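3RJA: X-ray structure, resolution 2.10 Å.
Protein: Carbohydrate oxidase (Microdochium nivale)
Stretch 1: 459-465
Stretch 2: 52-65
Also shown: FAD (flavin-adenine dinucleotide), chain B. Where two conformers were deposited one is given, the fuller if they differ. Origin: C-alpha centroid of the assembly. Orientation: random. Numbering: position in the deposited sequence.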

# COMPACT_ATOMS: atom_id res chain seq x y z
N PRO A 459 -2.55 21.77 -12.35
CA PRO A 459 -3.77 22.60 -12.35
C PRO A 459 -4.81 22.19 -13.41
O PRO A 459 -6.01 22.42 -13.22
CB PRO A 459 -3.23 24.02 -12.60
CG PRO A 459 -1.94 23.79 -13.36
CD PRO A 459 -1.36 22.57 -12.69
N THR A 460 -4.39 21.52 -14.49
CA THR A 460 -5.38 21.07 -15.46
C THR A 460 -5.89 19.65 -15.17
O THR A 460 -6.62 19.07 -15.97
CB THR A 460 -4.89 21.16 -16.90
OG1 THR A 460 -3.90 20.16 -17.13
CG2 THR A 460 -4.32 22.59 -17.21
N ASP A 461 -5.51 19.09 -14.02
CA ASP A 461 -5.97 17.74 -13.67
C ASP A 461 -5.60 16.74 -14.80
O ASP A 461 -6.39 15.86 -15.17
CB ASP A 461 -7.49 17.76 -13.45
CG ASP A 461 -7.92 16.98 -12.21
OD1 ASP A 461 -7.09 16.36 -11.52
OD2 ASP A 461 -9.14 16.97 -11.95
N ARG A 462 -4.40 16.91 -15.36
CA ARG A 462 -3.90 16.06 -16.45
C ARG A 462 -3.80 14.60 -16.01
O ARG A 462 -4.00 13.67 -16.81
CB ARG A 462 -2.52 16.57 -16.91
CG ARG A 462 -1.79 15.68 -17.92
CD ARG A 462 -2.49 15.69 -19.26
NE ARG A 462 -2.62 17.03 -19.81
CZ ARG A 462 -3.70 17.47 -20.45
NH1 ARG A 462 -4.73 16.65 -20.60
NH2 ARG A 462 -3.76 18.70 -20.95
N PHE A 463 -3.48 14.40 -14.74
CA PHE A 463 -3.33 13.06 -14.18
C PHE A 463 -4.59 12.58 -13.45
O PHE A 463 -4.52 11.68 -12.62
CB PHE A 463 -2.12 13.01 -13.24
CG PHE A 463 -0.82 13.36 -13.91
CD1 PHE A 463 -0.29 12.56 -14.93
CD2 PHE A 463 -0.08 14.46 -13.47
CE1 PHE A 463 0.93 12.87 -15.53
CE2 PHE A 463 1.17 14.78 -14.07
CZ PHE A 463 1.66 13.98 -15.11
N TYR A 464 -5.74 13.16 -13.80
CA TYR A 464 -7.01 12.86 -13.13
C TYR A 464 -7.33 11.39 -12.91
O TYR A 464 -7.12 10.53 -13.80
CB TYR A 464 -8.16 13.42 -13.95
CG TYR A 464 -9.54 13.01 -13.45
CD1 TYR A 464 -10.15 13.67 -12.37
CD2 TYR A 464 -10.23 11.96 -14.06
CE1 TYR A 464 -11.43 13.30 -11.92
CE2 TYR A 464 -11.50 11.57 -13.61
CZ TYR A 464 -12.10 12.23 -12.55
OH TYR A 464 -13.34 11.83 -12.13
N TYR A 465 -7.88 11.12 -11.73
CA TYR A 465 -8.63 9.91 -11.50
C TYR A 465 -9.67 10.24 -10.43
O TYR A 465 -9.55 11.26 -9.74
CB TYR A 465 -7.70 8.73 -11.11
CG TYR A 465 -6.92 8.84 -9.79
CD1 TYR A 465 -5.72 9.56 -9.72
CD2 TYR A 465 -7.35 8.17 -8.64
CE1 TYR A 465 -4.98 9.64 -8.50
CE2 TYR A 465 -6.62 8.23 -7.42
CZ TYR A 465 -5.43 8.95 -7.36
OH TYR A 465 -4.67 9.01 -6.16
PA FAD B . -0.77 0.74 -9.54
O1A FAD B . 0.12 0.53 -10.73
O2A FAD B . -2.18 0.23 -9.70
O5B FAD B . -0.82 2.31 -9.19
C5B FAD B . -1.38 2.74 -7.96
C4B FAD B . -1.54 4.27 -8.00
O4B FAD B . -0.25 4.88 -8.09
C3B FAD B . -2.33 4.75 -9.21
O3B FAD B . -2.97 5.99 -8.87
C2B FAD B . -1.22 5.05 -10.21
O2B FAD B . -1.53 5.93 -11.26
C1B FAD B . -0.16 5.62 -9.28
N9A FAD B . 1.17 5.43 -9.85
C8A FAD B . 1.72 4.27 -10.39
N7A FAD B . 2.98 4.57 -10.80
C5A FAD B . 3.24 5.86 -10.51
C6A FAD B . 4.36 6.66 -10.73
N6A FAD B . 5.48 6.15 -11.31
N1A FAD B . 4.31 7.98 -10.30
C2A FAD B . 3.16 8.50 -9.72
N3A FAD B . 2.03 7.72 -9.54
C4A FAD B . 2.09 6.42 -9.93
N1 FAD B . -0.09 -2.30 0.87
C2 FAD B . 0.69 -2.10 2.01
O2 FAD B . 0.88 -0.97 2.48
N3 FAD B . 1.30 -3.21 2.57
C4 FAD B . 1.29 -4.49 2.03
O4 FAD B . 1.96 -5.41 2.53
C4X FAD B . 0.40 -4.66 0.84
N5 FAD B . 0.30 -5.85 0.26
C5X FAD B . -0.42 -6.02 -0.90
C6 FAD B . -0.44 -7.28 -1.56
C7 FAD B . -1.05 -7.43 -2.79
C7M FAD B . -1.08 -8.80 -3.50
C8 FAD B . -1.56 -6.28 -3.45
C8M FAD B . -2.22 -6.39 -4.81
C9 FAD B . -1.61 -5.06 -2.79
C9A FAD B . -1.03 -4.90 -1.51
N10 FAD B . -0.94 -3.64 -0.88
C10 FAD B . -0.31 -3.51 0.35
C1' FAD B . -1.59 -2.45 -1.52
C2' FAD B . -0.57 -1.66 -2.33
O2' FAD B . 0.28 -0.94 -1.44
C3' FAD B . -1.28 -0.66 -3.21
O3' FAD B . -2.26 -1.31 -3.99
C4' FAD B . -0.26 0.07 -4.10
O4' FAD B . -0.77 1.32 -4.44
C5' FAD B . 0.10 -0.75 -5.34
O5' FAD B . 1.05 -0.06 -6.10
P FAD B . 1.20 -0.41 -7.68
O1P FAD B . 2.34 0.36 -8.28
O2P FAD B . 1.34 -1.93 -7.84
O3P FAD B . -0.25 0.04 -8.18
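Stretch 2 52-65: AVQCAKKLNLKVSA

How does the second stretch run as it meets the first? Residues 52-58 are helical, continuing a helix that began earlier in the chain. The backbone then turns through N60, which has positive phi and psi (47/56), and L61 N closes the turn by donating to A56 O at 2.9 Å. From there the chain is extended, with L61 and K62 leading into a strand that starts at V63. The first stretch has no regular helix or strand, but it folds into a type I beta turn from D461 to Y464, closed by Y464 N to D461 O at 3.1 Å. This turn rests on the extended segment, with the CA atoms of R462 and K62 5.1 Å apart and those of F463 and V63 also 5.1 Å apart, so the numbering rises together along both stretches.

What does R462, which has the largest covered area, reach for? Its CA-to-CB bond points away from stretch 2, yet chi2 and chi3 are both p and the side chain bends back to the loop after the helix. There NH1 of R462 donates to L61 O at 2.8 Å, while N60 OD1 lies 3.8 Å from the same NH1, near the guanidinium plane. One face of the guanidinium is covered by A56 and K57, where R462 NH2 comes within 3.9 Å of K57 CA. The backbone takes part as well: V63 N donates to R462 O at 2.9 Å with a nearly straight angle of 168°, and K62 CA sits 3.4 Å from that same oxygen in a CA-H...O contact.

How does K62 grip the turn? Its CA-to-CB bond points sideways, but the end of the side chain comes nearer, and K62 NZ donates to D461 O at 2.9 Å. That carbonyl therefore serves both the lysine and the turn's own Y464 N. Farther back along the side chain, K62 CD packs 4.0 Å from Y464 CB.

What fills the buried side of the contact? F463 and V63 have about equal areas covered, and F463 CD1 lies 3.9 Å from V63 CG1. The helix contributes V53, whose CG2 is 4.2 Å from F463 CE1 at the edge of the ring. F463 CA approaches V63 O at 3.4 Å, a CA-H...O contact. A water then links the stretches, donating to F463 O at 2.7 Å and hydrogen-bonding S64 OG at 2.6 Å. One residue farther along the strand, A65 O accepts a hydrogen bond from FAD O2B at 2.7 Å.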

# COMPACT_ATOMS: atom_id res chain seq x y z
N ALA A 52 5.13 10.60 -23.72
CA ALA A 52 3.75 10.15 -23.54
C ALA A 52 2.92 11.28 -22.91
O ALA A 52 1.83 11.54 -23.36
CB ALA A 52 3.67 8.84 -22.69
N VAL A 53 3.47 11.95 -21.91
CA VAL A 53 2.78 13.09 -21.29
C VAL A 53 2.57 14.25 -22.31
O VAL A 53 1.50 14.86 -22.33
CB VAL A 53 3.51 13.52 -19.97
CG1 VAL A 53 3.02 14.86 -19.40
CG2 VAL A 53 3.36 12.41 -18.91
N GLN A 54 3.55 14.50 -23.18
CA GLN A 54 3.37 15.44 -24.31
C GLN A 54 2.18 15.09 -25.23
O GLN A 54 1.35 15.96 -25.55
CB GLN A 54 4.64 15.47 -25.17
CG GLN A 54 5.77 16.33 -24.68
CD GLN A 54 6.81 16.53 -25.78
OE1 GLN A 54 7.58 15.61 -26.13
NE2 GLN A 54 6.84 17.75 -26.35
N CYS A 55 2.09 13.83 -25.67
CA CYS A 55 0.95 13.39 -26.50
C CYS A 55 -0.40 13.61 -25.81
O CYS A 55 -1.40 14.04 -26.44
CB CYS A 55 1.12 11.90 -26.87
SG CYS A 55 2.43 11.66 -28.09
N ALA A 56 -0.43 13.29 -24.52
CA ALA A 56 -1.65 13.47 -23.73
C ALA A 56 -2.07 14.93 -23.80
O ALA A 56 -3.24 15.24 -24.08
CB ALA A 56 -1.43 13.04 -22.29
N LYS A 57 -1.10 15.84 -23.58
CA LYS A 57 -1.36 17.29 -23.68
C LYS A 57 -1.85 17.71 -25.07
O LYS A 57 -2.82 18.47 -25.21
CB LYS A 57 -0.12 18.11 -23.30
CG LYS A 57 -0.36 19.62 -23.46
CD LYS A 57 0.87 20.44 -23.15
CE LYS A 57 0.65 21.91 -23.45
NZ LYS A 57 1.86 22.66 -23.06
N LYS A 58 -1.20 17.19 -26.11
CA LYS A 58 -1.57 17.50 -27.50
C LYS A 58 -3.02 17.10 -27.85
O LYS A 58 -3.72 17.83 -28.55
CB LYS A 58 -0.59 16.81 -28.46
CG LYS A 58 -0.77 17.21 -29.92
CD LYS A 58 -0.14 16.19 -30.87
CE LYS A 58 0.21 16.82 -32.23
NZ LYS A 58 1.40 17.75 -32.11
N LEU A 59 -3.47 15.94 -27.35
CA LEU A 59 -4.74 15.35 -27.75
C LEU A 59 -5.83 15.56 -26.69
O LEU A 59 -6.92 14.96 -26.79
CB LEU A 59 -4.56 13.88 -28.11
CG LEU A 59 -3.55 13.65 -29.26
CD1 LEU A 59 -3.19 12.18 -29.41
CD2 LEU A 59 -4.03 14.22 -30.60
N ASN A 60 -5.55 16.41 -25.72
CA ASN A 60 -6.41 16.59 -24.54
C ASN A 60 -6.87 15.28 -23.87
O ASN A 60 -8.07 15.05 -23.69
CB ASN A 60 -7.61 17.50 -24.84
CG ASN A 60 -8.21 18.12 -23.57
OD1 ASN A 60 -7.54 18.25 -22.52
ND2 ASN A 60 -9.46 18.50 -23.65
N LEU A 61 -5.93 14.42 -23.50
CA LEU A 61 -6.26 13.17 -22.83
C LEU A 61 -5.84 13.24 -21.36
O LEU A 61 -4.87 13.93 -21.03
CB LEU A 61 -5.56 12.01 -23.53
CG LEU A 61 -5.79 11.82 -25.04
CD1 LEU A 61 -4.83 10.76 -25.62
CD2 LEU A 61 -7.27 11.43 -25.35
N LYS A 62 -6.53 12.49 -20.50
CA LYS A 62 -6.01 12.22 -19.15
C LYS A 62 -4.96 11.11 -19.25
O LYS A 62 -5.07 10.19 -20.11
CB LYS A 62 -7.14 11.81 -18.18
CG LYS A 62 -8.31 12.83 -18.10
CD LYS A 62 -7.78 14.25 -17.88
CE LYS A 62 -8.90 15.26 -17.52
NZ LYS A 62 -8.36 16.60 -17.13
N VAL A 63 -3.95 11.21 -18.40
CA VAL A 63 -2.91 10.19 -18.40
C VAL A 63 -2.75 9.52 -17.02
O VAL A 63 -2.73 10.19 -15.99
CB VAL A 63 -1.58 10.70 -19.07
CG1 VAL A 63 -1.24 12.07 -18.63
CG2 VAL A 63 -0.41 9.75 -18.82
N SER A 64 -2.69 8.19 -17.01
CA SER A 64 -2.49 7.50 -15.74
C SER A 64 -1.31 6.52 -15.82
O SER A 64 -1.20 5.76 -16.80
CB SER A 64 -3.80 6.82 -15.31
OG SER A 64 -4.81 7.81 -15.03
N ALA A 65 -0.44 6.54 -14.81
CA ALA A 65 0.67 5.55 -14.75
C ALA A 65 0.24 4.24 -14.07
O ALA A 65 -0.50 4.26 -13.08
CB ALA A 65 1.86 6.13 -14.06
O HOH W 1 -10.91 16.66 -14.82
O HOH W 2 -3.87 9.07 -12.91